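Local coordinates for CglIIR protein (Corynebacterium glutamicum, PDB 6F1S), which forms the C-terminal domain of the H subunit of the CglI restriction endonuclease, a subunit whose helicase-like motor probably hydrolyses nucleoside triphosphates, at residues Ala25-Lys30 with Ile152-Ile157; Arg93-Thr98 with Leu126-Arg131; Asn99-Gln104 with Glu133-Ala138. All blocks are in the same frame, centred on the assembly; numbering follows the deposited sequence.

How the interactions relate
The three contacts gather round one mixed sheet. Interaction 2 pairs strands 92-100 and 126-132, interaction 1 packs segment 25-30, with its short strand 28-29, against strand 152-158, the neighbour of 126-132, and interaction 3 lies at the C-terminal ends of the paired strands. Centre to centre, interactions 1 and 2 are about 11 Å apart, joined by backbone bonds from V154 N to Y130 O and from N156 N to I128 O; 2 and 3 are about 17 Å apart, meeting at R100 N and R131 O; 1 and 3 are about 13 Å apart, sharing a bond from Q104 NE2 to A25 O. An ethanediol, probably from the crystallisation liquor, lies against interaction 3 and close to the Y130 side chain.

Interaction 1. Residues Ala25-Lys30 with Ile152-Ile157; sequences ADPRIK and IWVPNI
P27 O accepts a hydrogen bond from the hydroxyl of S148, and I152 CD1 rests against the same oxygen at 4.0 Å. The P27 ring comes down on strand 152-158 with its CB-CG edge. CB lies 4.1 Å from P155 CD, and the two proline rings cross obliquely. CG reaches 3.9 Å from the carbonyl oxygen of W153 and spans the methylene I152 CG1 and the methyl V154 CG1, each at 4.3 Å. Two residues on, I29 bears on the same strand: its CG1 meets I152 CD1 at 3.8 Å, while its CD1 approaches W153 O at 4.1 Å. I152 holds CG1 anti to its backbone N (chi1 -167°), which puts CG1 beside P27; chi2 of 68° then brings CD1 to I29. The W153 indole turns to the other side, onto L39 and L40 of helix 32-46, and bonds through NE1 to D36 OD1. F64 of strand 64-65 touches I29, W153 and P155. The contact thus sets the small antiparallel sheet of 28-29 and 64-65 beside the central one. No hydrogen bond crosses between the segments: the backbones of I152 and V154 bond to strand 126-132 and that of R28 to T65. P27 and I29 are held here by aliphatic contacts, so the fit probably rests on shape and burial of aliphatic groups.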
ATOM      1  N   ALA A  25      -2.882  -2.578   9.018  1.00 22.02           N
ATOM      2  CA  ALA A  25      -3.289  -1.726  10.128  1.00 22.37           C
ATOM      3  C   ALA A  25      -2.087  -1.099  10.814  1.00 22.20           C
ATOM      4  O   ALA A  25      -2.135   0.058  11.237  1.00 21.88           O
ATOM      5  CB  ALA A  25      -4.104  -2.517  11.130  1.00 21.09           C
ATOM      6  N   ASP A  26      -1.009  -1.869  10.919  1.00 23.47           N
ATOM      7  CA  ASP A  26       0.176  -1.427  11.647  1.00 25.23           C
ATOM      8  C   ASP A  26       1.473  -1.766  10.905  1.00 26.11           C
ATOM      9  O   ASP A  26       2.267  -2.577  11.372  1.00 22.52           O
ATOM     10  CB  ASP A  26       0.187  -2.056  13.049  1.00 25.66           C
ATOM     11  CG  ASP A  26       1.245  -1.453  13.955  1.00 28.14           C
ATOM     12  OD1 ASP A  26       1.667  -0.308  13.698  1.00 27.71           O
ATOM     13  OD2 ASP A  26       1.651  -2.123  14.929  1.00 32.18           O
ATOM     14  N   PRO A  27       1.699  -1.133   9.743  1.00 26.84           N
ATOM     15  CA  PRO A  27       2.906  -1.456   8.977  1.00 25.84           C
ATOM     16  C   PRO A  27       4.177  -0.900   9.607  1.00 25.93           C
ATOM     17  O   PRO A  27       4.128   0.081  10.348  1.00 26.42           O
ATOM     18  CB  PRO A  27       2.640  -0.794   7.623  1.00 23.89           C
ATOM     19  CG  PRO A  27       1.743   0.346   7.941  1.00 23.18           C
ATOM     20  CD  PRO A  27       0.873  -0.111   9.070  1.00 23.51           C
ATOM     21  N   ARG A  28       5.302  -1.539   9.309  1.00 27.74           N
ATOM     22  CA  ARG A  28       6.619  -1.033   9.684  1.00 28.22           C
ATOM     23  C   ARG A  28       7.519  -0.953   8.452  1.00 26.77           C
ATOM     24  O   ARG A  28       7.540  -1.878   7.646  1.00 25.25           O
ATOM     25  CB  ARG A  28       7.262  -1.927  10.750  1.00 29.30           C
ATOM     26  N   ILE A  29       8.250   0.151   8.302  1.00 28.30           N
ATOM     27  CA  ILE A  29       9.203   0.299   7.200  1.00 30.28           C
ATOM     28  C   ILE A  29      10.626   0.035   7.659  1.00 33.46           C
ATOM     29  O   ILE A  29      11.091   0.640   8.623  1.00 32.83           O
ATOM     30  CB  ILE A  29       9.187   1.711   6.576  1.00 29.03           C
ATOM     31  CG1 ILE A  29       7.765   2.238   6.411  1.00 27.83           C
ATOM     32  CG2 ILE A  29       9.940   1.711   5.247  1.00 27.52           C
ATOM     33  CD1 ILE A  29       6.984   1.491   5.427  1.00 26.18           C
ATOM     34  N   LYS A  30      11.320  -0.849   6.950  1.00 38.91           N
ATOM     35  CA  LYS A  30      12.721  -1.142   7.243  1.00 43.70           C
ATOM     36  C   LYS A  30      13.556   0.135   7.210  1.00 41.94           C
ATOM     37  O   LYS A  30      14.235   0.474   8.180  1.00 42.44           O
ATOM     38  CB  LYS A  30      13.278  -2.162   6.245  1.00 47.23           C
ATOM     39  CG  LYS A  30      12.556  -3.502   6.248  1.00 48.12           C
ATOM     40  N   ILE A 152       4.763   7.795   7.439  1.00 24.31           N
ATOM     41  CA  ILE A 152       4.522   6.383   7.183  1.00 21.60           C
ATOM     42  C   ILE A 152       3.892   6.236   5.801  1.00 19.95           C
ATOM     43  O   ILE A 152       3.257   7.165   5.296  1.00 19.61           O
ATOM     44  CB  ILE A 152       3.599   5.754   8.266  1.00 25.04           C
ATOM     45  CG1 ILE A 152       3.607   4.223   8.190  1.00 25.53           C
ATOM     46  CG2 ILE A 152       2.169   6.286   8.149  1.00 24.30           C
ATOM     47  CD1 ILE A 152       4.911   3.587   8.576  1.00 25.16           C
ATOM     48  N   TRP A 153       4.097   5.084   5.175  1.00 19.87           N
ATOM     49  CA  TRP A 153       3.326   4.695   4.002  1.00 17.61           C
ATOM     50  C   TRP A 153       2.481   3.492   4.392  1.00 18.55           C
ATOM     51  O   TRP A 153       2.998   2.538   4.978  1.00 18.79           O
ATOM     52  CB  TRP A 153       4.228   4.344   2.819  1.00 15.51           C
ATOM     53  CG  TRP A 153       4.818   5.507   2.094  1.00 15.09           C
ATOM     54  CD1 TRP A 153       6.031   6.082   2.323  1.00 16.78           C
ATOM     55  CD2 TRP A 153       4.236   6.226   0.995  1.00 15.25           C
ATOM     56  NE1 TRP A 153       6.239   7.119   1.447  1.00 16.95           N
ATOM     57  CE2 TRP A 153       5.153   7.228   0.620  1.00 15.68           C
ATOM     58  CE3 TRP A 153       3.025   6.125   0.299  1.00 14.93           C
ATOM     59  CZ2 TRP A 153       4.905   8.121  -0.424  1.00 13.23           C
ATOM     60  CZ3 TRP A 153       2.778   7.014  -0.737  1.00 14.51           C
ATOM     61  CH2 TRP A 153       3.714   7.998  -1.087  1.00 14.63           C
ATOM     62  N   VAL A 154       1.189   3.538   4.089  1.00 15.73           N
ATOM     63  CA  VAL A 154       0.303   2.424   4.409  1.00 15.12           C
ATOM     64  C   VAL A 154      -0.174   1.731   3.128  1.00 14.74           C
ATOM     65  O   VAL A 154      -0.738   2.371   2.243  1.00 17.97           O
ATOM     66  CB  VAL A 154      -0.912   2.889   5.232  1.00 14.78           C
ATOM     67  CG1 VAL A 154      -1.696   1.693   5.731  1.00 13.53           C
ATOM     68  CG2 VAL A 154      -0.463   3.760   6.399  1.00 14.40           C
ATOM     69  N   PRO A 155       0.074   0.421   3.018  1.00 14.55           N
ATOM     70  CA  PRO A 155      -0.303  -0.324   1.814  1.00 14.04           C
ATOM     71  C   PRO A 155      -1.715  -0.916   1.861  1.00 14.02           C
ATOM     72  O   PRO A 155      -2.159  -1.409   2.890  1.00 14.85           O
ATOM     73  CB  PRO A 155       0.743  -1.440   1.772  1.00 13.53           C
ATOM     74  CG  PRO A 155       1.003  -1.722   3.223  1.00 13.56           C
ATOM     75  CD  PRO A 155       0.899  -0.390   3.934  1.00 14.35           C
ATOM     76  N   ASN A 156      -2.405  -0.853   0.731  1.00 13.55           N
ATOM     77  CA  ASN A 156      -3.700  -1.492   0.566  1.00 13.58           C
ATOM     78  C   ASN A 156      -3.656  -2.305  -0.713  1.00 13.96           C
ATOM     79  O   ASN A 156      -3.402  -1.766  -1.781  1.00 14.41           O
ATOM     80  CB  ASN A 156      -4.828  -0.453   0.519  1.00 13.91           C
ATOM     81  CG  ASN A 156      -6.178  -1.064   0.172  1.00 16.12           C
ATOM     82  OD1 ASN A 156      -7.010  -1.297   1.049  1.00 19.01           O
ATOM     83  ND2 ASN A 156      -6.405  -1.319  -1.114  1.00 16.04           N
ATOM     84  N   ILE A 157      -3.882  -3.607  -0.601  1.00 15.51           N
ATOM     85  CA  ILE A 157      -3.786  -4.489  -1.753  1.00 18.53           C
ATOM     86  C   ILE A 157      -5.141  -5.075  -2.111  1.00 19.77           C
ATOM     87  O   ILE A 157      -6.021  -5.208  -1.259  1.00 19.80           O
ATOM     88  CB  ILE A 157      -2.791  -5.641  -1.504  1.00 20.86           C
ATOM     89  CG1 ILE A 157      -3.244  -6.468  -0.300  1.00 24.03           C
ATOM     90  CG2 ILE A 157      -1.382  -5.097  -1.285  1.00 19.75           C
ATOM     91  CD1 ILE A 157      -2.335  -7.623   0.035  1.00 25.82           C
TER

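Interaction 2. Residues Arg93-Thr98 with Leu126-Arg131; sequences RMVLRT and LLILYR
R93 O accepts L127 N at 2.8 Å, the first of five backbone bonds that make strands 92-100 and 126-132 parallel neighbours, the two strands of a beta-alpha-beta unit that crosses over through helix 112-120. The bonds alternate: V95 and R97 give their N-H groups to L127 O and L129 O, and their own carbonyls take L129 N and R131 N. The short strand axes diverge by only 11°. On the face bearing M94, L96, L127 and L129 the side chains lie in neighbouring pairs. The selenium of selenomethionine M94 sits 3.9 Å from L127 CD2, and L96 CD2 meets L129 CD1 at 3.6 Å; in both pairs the two chains travel abreast in the same direction. Y42 of helix 32-46 touches M94 and L96, and L43 touches L96.

On the other face the extended chain of R93 passes L126 CD1, with CB, CG and CD all within 3.9 Å, and V95 CB faces I128 CG1. R97 CG approaches Y130 CE1 at a slant, 3.4 Å away. Helix 112-120 lies over this face, L117 touching R93, R97 and L126. Partners outside the strands hold the polar ends: salt bridges to D49 and E121 for R93 and to D114 and E48 for R97, a hydrogen bond from S111 N for Y130 OH. In R97, chi2 of -72° folds CD back from the extended course, and V95 CG1 stands 3.3 Å above the guanidinium plane, nearer its border than its centre.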
ATOM      1  N   ARG A  93      -1.505  -2.254 -11.019  1.00 22.63           N
ATOM      2  CA  ARG A  93      -1.842  -0.842 -10.932  1.00 20.47           C
ATOM      3  C   ARG A  93      -1.409  -0.312  -9.567  1.00 18.95           C
ATOM      4  O   ARG A  93      -1.639  -0.953  -8.538  1.00 18.53           O
ATOM      5  CB  ARG A  93      -3.340  -0.630 -11.154  1.00 20.87           C
ATOM      6  CG  ARG A  93      -3.782   0.825 -11.202  1.00 20.53           C
ATOM      7  CD  ARG A  93      -5.264   0.913 -11.510  1.00 20.52           C
ATOM      8  NE  ARG A  93      -5.759   2.285 -11.535  1.00 20.04           N
ATOM      9  CZ  ARG A  93      -7.047   2.615 -11.598  1.00 20.69           C
ATOM     10  NH1 ARG A  93      -7.979   1.669 -11.638  1.00 20.28           N
ATOM     11  NH2 ARG A  93      -7.404   3.893 -11.616  1.00 19.83           N
HETATM   12  N   MSE A  94      -0.759   0.845  -9.561  1.00 17.96           N
HETATM   13  CA  MSE A  94      -0.290   1.430  -8.312  1.00 16.48           C
HETATM   14  C   MSE A  94      -0.760   2.873  -8.162  1.00 14.77           C
HETATM   15  O   MSE A  94      -0.578   3.704  -9.058  1.00 13.21           O
HETATM   16  CB  MSE A  94       1.237   1.362  -8.207  1.00 15.09           C
HETATM   17  CG  MSE A  94       1.750   1.851  -6.856  1.00 14.35           C
HETATM   18 SE   MSE A  94       3.620   1.408  -6.464  1.00 36.63          SE
HETATM   19  CE  MSE A  94       4.499   2.772  -7.548  1.00  8.59           C
ATOM     20  N   VAL A  95      -1.372   3.147  -7.013  1.00 12.79           N
ATOM     21  CA  VAL A  95      -1.877   4.470  -6.696  1.00 12.24           C
ATOM     22  C   VAL A  95      -1.149   5.010  -5.467  1.00 12.20           C
ATOM     23  O   VAL A  95      -1.121   4.367  -4.417  1.00 13.20           O
ATOM     24  CB  VAL A  95      -3.405   4.448  -6.456  1.00 12.83           C
ATOM     25  CG1 VAL A  95      -3.915   5.816  -6.035  1.00 10.46           C
ATOM     26  CG2 VAL A  95      -4.130   3.961  -7.710  1.00 12.05           C
ATOM     27  N   LEU A  96      -0.538   6.180  -5.622  1.00 12.96           N
ATOM     28  CA  LEU A  96       0.193   6.838  -4.546  1.00 13.43           C
ATOM     29  C   LEU A  96      -0.528   8.111  -4.144  1.00 15.42           C
ATOM     30  O   LEU A  96      -0.706   9.005  -4.970  1.00 14.87           O
ATOM     31  CB  LEU A  96       1.627   7.178  -4.972  1.00 13.20           C
ATOM     32  CG  LEU A  96       2.513   6.081  -5.563  1.00 13.55           C
ATOM     33  CD1 LEU A  96       3.877   6.648  -5.961  1.00 13.64           C
ATOM     34  CD2 LEU A  96       2.674   4.928  -4.592  1.00 12.42           C
ATOM     35  N   ARG A  97      -0.948   8.190  -2.885  1.00 15.62           N
ATOM     36  CA  ARG A  97      -1.578   9.398  -2.354  1.00 14.66           C
ATOM     37  C   ARG A  97      -0.725   9.990  -1.245  1.00 16.08           C
ATOM     38  O   ARG A  97      -0.246   9.269  -0.364  1.00 17.28           O
ATOM     39  CB  ARG A  97      -2.978   9.102  -1.808  1.00 15.02           C
ATOM     40  CG  ARG A  97      -3.895   8.370  -2.757  1.00 15.46           C
ATOM     41  CD  ARG A  97      -4.363   9.249  -3.891  1.00 13.58           C
ATOM     42  NE  ARG A  97      -5.398   8.563  -4.651  1.00 14.34           N
ATOM     43  CZ  ARG A  97      -5.655   8.782  -5.932  1.00 15.95           C
ATOM     44  NH1 ARG A  97      -4.943   9.672  -6.609  1.00 20.29           N
ATOM     45  NH2 ARG A  97      -6.613   8.099  -6.539  1.00 13.21           N
ATOM     46  N   THR A  98      -0.550  11.303  -1.271  1.00 14.16           N
ATOM     47  CA  THR A  98       0.182  11.969  -0.207  1.00 13.44           C
ATOM     48  C   THR A  98      -0.730  12.930   0.555  1.00 14.22           C
ATOM     49  O   THR A  98      -1.895  13.118   0.187  1.00 13.26           O
ATOM     50  CB  THR A  98       1.403  12.711  -0.767  1.00 12.99           C
ATOM     51  OG1 THR A  98       0.971  13.707  -1.699  1.00 13.86           O
ATOM     52  CG2 THR A  98       2.335  11.725  -1.466  1.00 11.43           C
ATOM     53  N   LEU A 126      -4.018  -4.546  -7.616  1.00 18.43           N
ATOM     54  CA  LEU A 126      -3.994  -3.142  -7.240  1.00 18.12           C
ATOM     55  C   LEU A 126      -3.240  -2.900  -5.933  1.00 16.73           C
ATOM     56  O   LEU A 126      -3.506  -3.549  -4.923  1.00 15.96           O
ATOM     57  CB  LEU A 126      -5.429  -2.611  -7.121  1.00 19.15           C
ATOM     58  CG  LEU A 126      -5.589  -1.145  -6.727  1.00 20.79           C
ATOM     59  CD1 LEU A 126      -4.965  -0.236  -7.773  1.00 19.27           C
ATOM     60  CD2 LEU A 126      -7.055  -0.792  -6.518  1.00 22.20           C
ATOM     61  N   LEU A 127      -2.290  -1.969  -5.968  1.00 14.75           N
ATOM     62  CA  LEU A 127      -1.613  -1.501  -4.759  1.00 12.43           C
ATOM     63  C   LEU A 127      -1.866  -0.011  -4.561  1.00 13.44           C
ATOM     64  O   LEU A 127      -1.516   0.812  -5.411  1.00 14.11           O
ATOM     65  CB  LEU A 127      -0.104  -1.774  -4.822  1.00 12.23           C
ATOM     66  CG  LEU A 127       0.767  -1.205  -3.687  1.00 13.66           C
ATOM     67  CD1 LEU A 127       0.486  -1.897  -2.358  1.00 11.83           C
ATOM     68  CD2 LEU A 127       2.264  -1.263  -4.015  1.00  8.87           C
ATOM     69  N   ILE A 128      -2.492   0.331  -3.443  1.00 13.42           N
ATOM     70  CA  ILE A 128      -2.706   1.725  -3.086  1.00 13.17           C
ATOM     71  C   ILE A 128      -1.825   2.069  -1.891  1.00 13.99           C
ATOM     72  O   ILE A 128      -1.891   1.407  -0.857  1.00 14.63           O
ATOM     73  CB  ILE A 128      -4.188   2.007  -2.749  1.00 13.09           C
ATOM     74  CG1 ILE A 128      -5.090   1.613  -3.926  1.00 12.46           C
ATOM     75  CG2 ILE A 128      -4.384   3.461  -2.369  1.00  8.31           C
ATOM     76  CD1 ILE A 128      -6.580   1.891  -3.692  1.00 12.98           C
ATOM     77  N   LEU A 129      -0.990   3.093  -2.036  1.00 13.00           N
ATOM     78  CA  LEU A 129      -0.120   3.520  -0.946  1.00 13.89           C
ATOM     79  C   LEU A 129      -0.517   4.910  -0.441  1.00 14.07           C
ATOM     80  O   LEU A 129      -0.608   5.863  -1.213  1.00 13.21           O
ATOM     81  CB  LEU A 129       1.349   3.504  -1.389  1.00 13.99           C
ATOM     82  CG  LEU A 129       1.966   2.108  -1.554  1.00 13.65           C
ATOM     83  CD1 LEU A 129       3.278   2.140  -2.338  1.00 14.05           C
ATOM     84  CD2 LEU A 129       2.182   1.458  -0.209  1.00 13.14           C
ATOM     85  N   TYR A 130      -0.775   5.002   0.859  1.00 13.82           N
ATOM     86  CA  TYR A 130      -1.136   6.264   1.496  1.00 14.49           C
ATOM     87  C   TYR A 130       0.020   6.792   2.333  1.00 15.36           C
ATOM     88  O   TYR A 130       0.507   6.096   3.231  1.00 15.63           O
ATOM     89  CB  TYR A 130      -2.372   6.102   2.387  1.00 14.40           C
ATOM     90  CG  TYR A 130      -3.702   6.358   1.709  1.00 15.36           C
ATOM     91  CD1 TYR A 130      -3.877   6.104   0.359  1.00 15.90           C
ATOM     92  CD2 TYR A 130      -4.787   6.852   2.429  1.00 15.39           C
ATOM     93  CE1 TYR A 130      -5.094   6.328  -0.260  1.00 15.74           C
ATOM     94  CE2 TYR A 130      -6.003   7.086   1.817  1.00 15.60           C
ATOM     95  CZ  TYR A 130      -6.149   6.822   0.470  1.00 16.18           C
ATOM     96  OH  TYR A 130      -7.352   7.046  -0.163  1.00 15.50           O
ATOM     97  N   ARG A 131       0.456   8.014   2.042  1.00 14.78           N
ATOM     98  CA  ARG A 131       1.514   8.651   2.821  1.00 14.28           C
ATOM     99  C   ARG A 131       0.902   9.515   3.913  1.00 13.73           C
ATOM    100  O   ARG A 131       0.188  10.469   3.633  1.00 11.41           O
ATOM    101  CB  ARG A 131       2.430   9.489   1.926  1.00 14.96           C
ATOM    102  CG  ARG A 131       3.740   9.934   2.581  1.00 14.47           C
ATOM    103  CD  ARG A 131       4.506  10.889   1.674  1.00 15.28           C
ATOM    104  NE  ARG A 131       5.834  11.210   2.189  1.00 15.78           N
ATOM    105  CZ  ARG A 131       6.084  12.198   3.042  1.00 17.19           C
ATOM    106  NH1 ARG A 131       5.092  12.960   3.486  1.00 15.81           N
ATOM    107  NH2 ARG A 131       7.325  12.421   3.456  1.00 17.55           N
TER

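Interaction 3. Residues Asn99-Gln104 with Glu133-Ala138; sequences NRKVNQ and EGVNDA. With EDO (1,2-ethanediol), chain C.
K101 and V135 run alongside one another in opposite senses, the methylene K101 CD against V135 CG2 at 3.7 Å. The lysine chain is bent by chi2 of -71°, which turns CD to the valine; beyond it the chain runs extended to NZ. The ammonium gives a hydrogen bond of 2.8 Å to E133 O, in the plane of that carbonyl, and lies 3.4 Å from G134 O. G134 takes a positive phi (75°), turning the chain between E133 and V135 toward helix 136-141. The carboxylate of E133 plays no direct part in gripping the lysine: its OE1 pairs with R131, and OE2 is 6.5 Å from K101 NZ, where opposite charge could still favour the arrangement.

V135, the N-cap residue of that helix, uses its other methyl on N103, whose OD1 comes within 3.3 Å of V135 CG1. Water 2 donates to both N103 OD1 and V135 O, tying side chain to backbone. Water 1 links R100 O with E133 N, each 2.8 Å away, so water continues the polar link beside the lysine bond. On another side of segment 99-104 the K101 N-H makes a weak hydrogen bond to an ethanediol oxygen.

The contact sits at the surface, at the C-terminal ends of strands 92-100 and 126-132. R100 still bonds to R131 by backbone, V102 packs on I132, and V102 O takes W147 NE1, while N136 opens helix 136-141 on the far side of V135.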
ATOM      1  N   ASN A  99      -0.193  13.518   1.621  1.00 14.59           N
ATOM      2  CA  ASN A  99      -0.939  14.433   2.488  1.00 15.02           C
ATOM      3  C   ASN A  99      -2.210  13.767   3.030  1.00 16.24           C
ATOM      4  O   ASN A  99      -3.235  14.409   3.217  1.00 15.20           O
ATOM      5  CB  ASN A  99      -1.273  15.733   1.740  1.00 14.59           C
ATOM      6  CG  ASN A  99      -1.954  16.768   2.627  1.00 17.02           C
ATOM      7  OD1 ASN A  99      -1.598  16.933   3.797  1.00 16.73           O
ATOM      8  ND2 ASN A  99      -2.968  17.442   2.081  1.00 14.82           N
ATOM      9  N   ARG A 100      -2.141  12.465   3.278  1.00 17.47           N
ATOM     10  CA  ARG A 100      -3.263  11.769   3.894  1.00 20.22           C
ATOM     11  C   ARG A 100      -3.249  11.982   5.397  1.00 21.10           C
ATOM     12  O   ARG A 100      -2.184  12.084   6.010  1.00 22.74           O
ATOM     13  CB  ARG A 100      -3.232  10.273   3.562  1.00 22.81           C
ATOM     14  CG  ARG A 100      -3.300   9.949   2.066  1.00 24.61           C
ATOM     15  CD  ARG A 100      -4.567  10.486   1.402  1.00 26.59           C
ATOM     16  NE  ARG A 100      -4.457  11.905   1.072  1.00 29.30           N
ATOM     17  CZ  ARG A 100      -5.487  12.695   0.790  1.00 32.34           C
ATOM     18  NH1 ARG A 100      -6.719  12.205   0.781  1.00 32.64           N
ATOM     19  NH2 ARG A 100      -5.283  13.980   0.516  1.00 32.20           N
ATOM     20  N   LYS A 101      -4.440  12.069   5.983  1.00 22.17           N
ATOM     21  CA  LYS A 101      -4.584  12.261   7.424  1.00 21.64           C
ATOM     22  C   LYS A 101      -5.523  11.221   8.012  1.00 23.01           C
ATOM     23  O   LYS A 101      -6.717  11.459   8.161  1.00 25.13           O
ATOM     24  CB  LYS A 101      -5.099  13.663   7.732  1.00 20.95           C
ATOM     25  CG  LYS A 101      -4.154  14.767   7.332  1.00 21.26           C
ATOM     26  CD  LYS A 101      -2.942  14.788   8.233  1.00 21.29           C
ATOM     27  CE  LYS A 101      -2.070  15.993   7.929  1.00 21.52           C
ATOM     28  NZ  LYS A 101      -1.033  16.180   8.977  1.00 21.32           N
ATOM     29  N   VAL A 102      -4.968  10.059   8.330  1.00 23.15           N
ATOM     30  CA  VAL A 102      -5.725   8.961   8.906  1.00 24.19           C
ATOM     31  C   VAL A 102      -5.000   8.490  10.160  1.00 26.28           C
ATOM     32  O   VAL A 102      -3.789   8.281  10.138  1.00 27.00           O
ATOM     33  CB  VAL A 102      -5.876   7.788   7.905  1.00 25.44           C
ATOM     34  CG1 VAL A 102      -6.659   6.645   8.525  1.00 25.64           C
ATOM     35  CG2 VAL A 102      -6.535   8.260   6.611  1.00 24.08           C
ATOM     36  N   ASN A 103      -5.720   8.341  11.264  1.00 27.58           N
ATOM     37  CA  ASN A 103      -5.075   7.858  12.477  1.00 28.17           C
ATOM     38  C   ASN A 103      -4.924   6.351  12.457  1.00 26.63           C
ATOM     39  O   ASN A 103      -5.688   5.645  11.807  1.00 25.77           O
ATOM     40  CB  ASN A 103      -5.850   8.285  13.721  1.00 30.56           C
ATOM     41  CG  ASN A 103      -5.732   9.768  13.995  1.00 32.56           C
ATOM     42  OD1 ASN A 103      -4.663  10.263  14.354  1.00 32.03           O
ATOM     43  ND2 ASN A 103      -6.835  10.489  13.832  1.00 33.66           N
ATOM     44  N   GLN A 104      -3.921   5.864  13.175  1.00 28.16           N
ATOM     45  CA  GLN A 104      -3.679   4.439  13.272  1.00 28.88           C
ATOM     46  C   GLN A 104      -4.779   3.776  14.100  1.00 29.41           C
ATOM     47  O   GLN A 104      -5.259   4.342  15.084  1.00 29.05           O
ATOM     48  CB  GLN A 104      -2.300   4.182  13.884  1.00 31.11           C
ATOM     49  CG  GLN A 104      -1.749   2.781  13.650  1.00 34.52           C
ATOM     50  CD  GLN A 104      -2.405   1.738  14.532  1.00 36.52           C
ATOM     51  OE1 GLN A 104      -2.836   2.038  15.639  1.00 41.26           O
ATOM     52  NE2 GLN A 104      -2.504   0.511  14.035  1.00 35.64           N
ATOM     53  N   GLU A 133       1.629  11.830   7.334  1.00 24.42           N
ATOM     54  CA  GLU A 133       2.646  12.589   8.049  1.00 27.42           C
ATOM     55  C   GLU A 133       2.008  13.619   8.978  1.00 26.20           C
ATOM     56  O   GLU A 133       0.982  14.204   8.649  1.00 24.98           O
ATOM     57  CB  GLU A 133       3.579  13.279   7.052  1.00 32.09           C
ATOM     58  CG  GLU A 133       4.757  13.998   7.672  1.00 38.73           C
ATOM     59  CD  GLU A 133       5.336  15.059   6.754  1.00 44.70           C
ATOM     60  OE1 GLU A 133       5.878  14.707   5.687  1.00 43.76           O
ATOM     61  OE2 GLU A 133       5.240  16.254   7.101  1.00 51.85           O
ATOM     62  N   GLY A 134       2.616  13.833  10.142  1.00 26.69           N
ATOM     63  CA  GLY A 134       2.187  14.875  11.060  1.00 24.73           C
ATOM     64  C   GLY A 134       0.915  14.548  11.815  1.00 23.66           C
ATOM     65  O   GLY A 134       0.086  15.420  12.061  1.00 24.59           O
ATOM     66  N   VAL A 135       0.775  13.284  12.198  1.00 24.00           N
ATOM     67  CA  VAL A 135      -0.421  12.780  12.860  1.00 24.04           C
ATOM     68  C   VAL A 135      -0.059  12.173  14.219  1.00 26.85           C
ATOM     69  O   VAL A 135      -0.836  12.241  15.179  1.00 26.44           O
ATOM     70  CB  VAL A 135      -1.131  11.733  11.958  1.00 24.81           C
ATOM     71  CG1 VAL A 135      -1.851  10.681  12.769  1.00 25.33           C
ATOM     72  CG2 VAL A 135      -2.080  12.419  10.988  1.00 24.51           C
ATOM     73  N   ASN A 136       1.140  11.605  14.294  1.00 30.12           N
ATOM     74  CA  ASN A 136       1.594  10.875  15.475  1.00 34.67           C
ATOM     75  C   ASN A 136       1.665  11.717  16.746  1.00 39.13           C
ATOM     76  O   ASN A 136       1.224  11.274  17.806  1.00 39.64           O
ATOM     77  CB  ASN A 136       2.965  10.246  15.204  1.00 34.38           C
ATOM     78  CG  ASN A 136       2.863   8.924  14.467  1.00 34.52           C
ATOM     79  OD1 ASN A 136       1.775   8.498  14.082  1.00 33.58           O
ATOM     80  ND2 ASN A 136       3.999   8.266  14.270  1.00 35.45           N
ATOM     81  N   ASP A 137       2.217  12.923  16.639  1.00 41.97           N
ATOM     82  CA  ASP A 137       2.421  13.781  17.808  1.00 44.21           C
ATOM     83  C   ASP A 137       1.124  14.094  18.542  1.00 41.52           C
ATOM     84  O   ASP A 137       1.052  13.946  19.754  1.00 42.01           O
ATOM     85  CB  ASP A 137       3.110  15.084  17.408  1.00 49.02           C
ATOM     86  CG  ASP A 137       4.579  14.891  17.102  1.00 54.80           C
ATOM     87  OD1 ASP A 137       5.183  13.950  17.658  1.00 54.72           O
ATOM     88  OD2 ASP A 137       5.133  15.678  16.304  1.00 59.79           O
ATOM     89  N   ALA A 138       0.101  14.521  17.812  1.00 39.61           N
ATOM     90  CA  ALA A 138      -1.181  14.837  18.435  1.00 37.85           C
ATOM     91  C   ALA A 138      -1.760  13.614  19.144  1.00 36.62           C
ATOM     92  O   ALA A 138      -2.239  13.710  20.272  1.00 36.44           O
ATOM     93  CB  ALA A 138      -2.162  15.367  17.400  1.00 36.14           C
TER
HETATM   94  C1  EDO C 702      -8.186   9.468   3.087  1.00 39.52           C
HETATM   95  O1  EDO C 702      -9.182   8.753   3.836  1.00 38.10           O
HETATM   96  C2  EDO C 702      -8.334  10.973   3.278  1.00 40.18           C
HETATM   97  O2  EDO C 702      -7.319  11.465   4.165  1.00 40.02           O
HETATM   98  O   HOH W   1       0.217  13.304   5.447  1.00 19.55           O
HETATM   99  O   HOH W   2      -3.720  12.601  15.187  1.00 26.45           O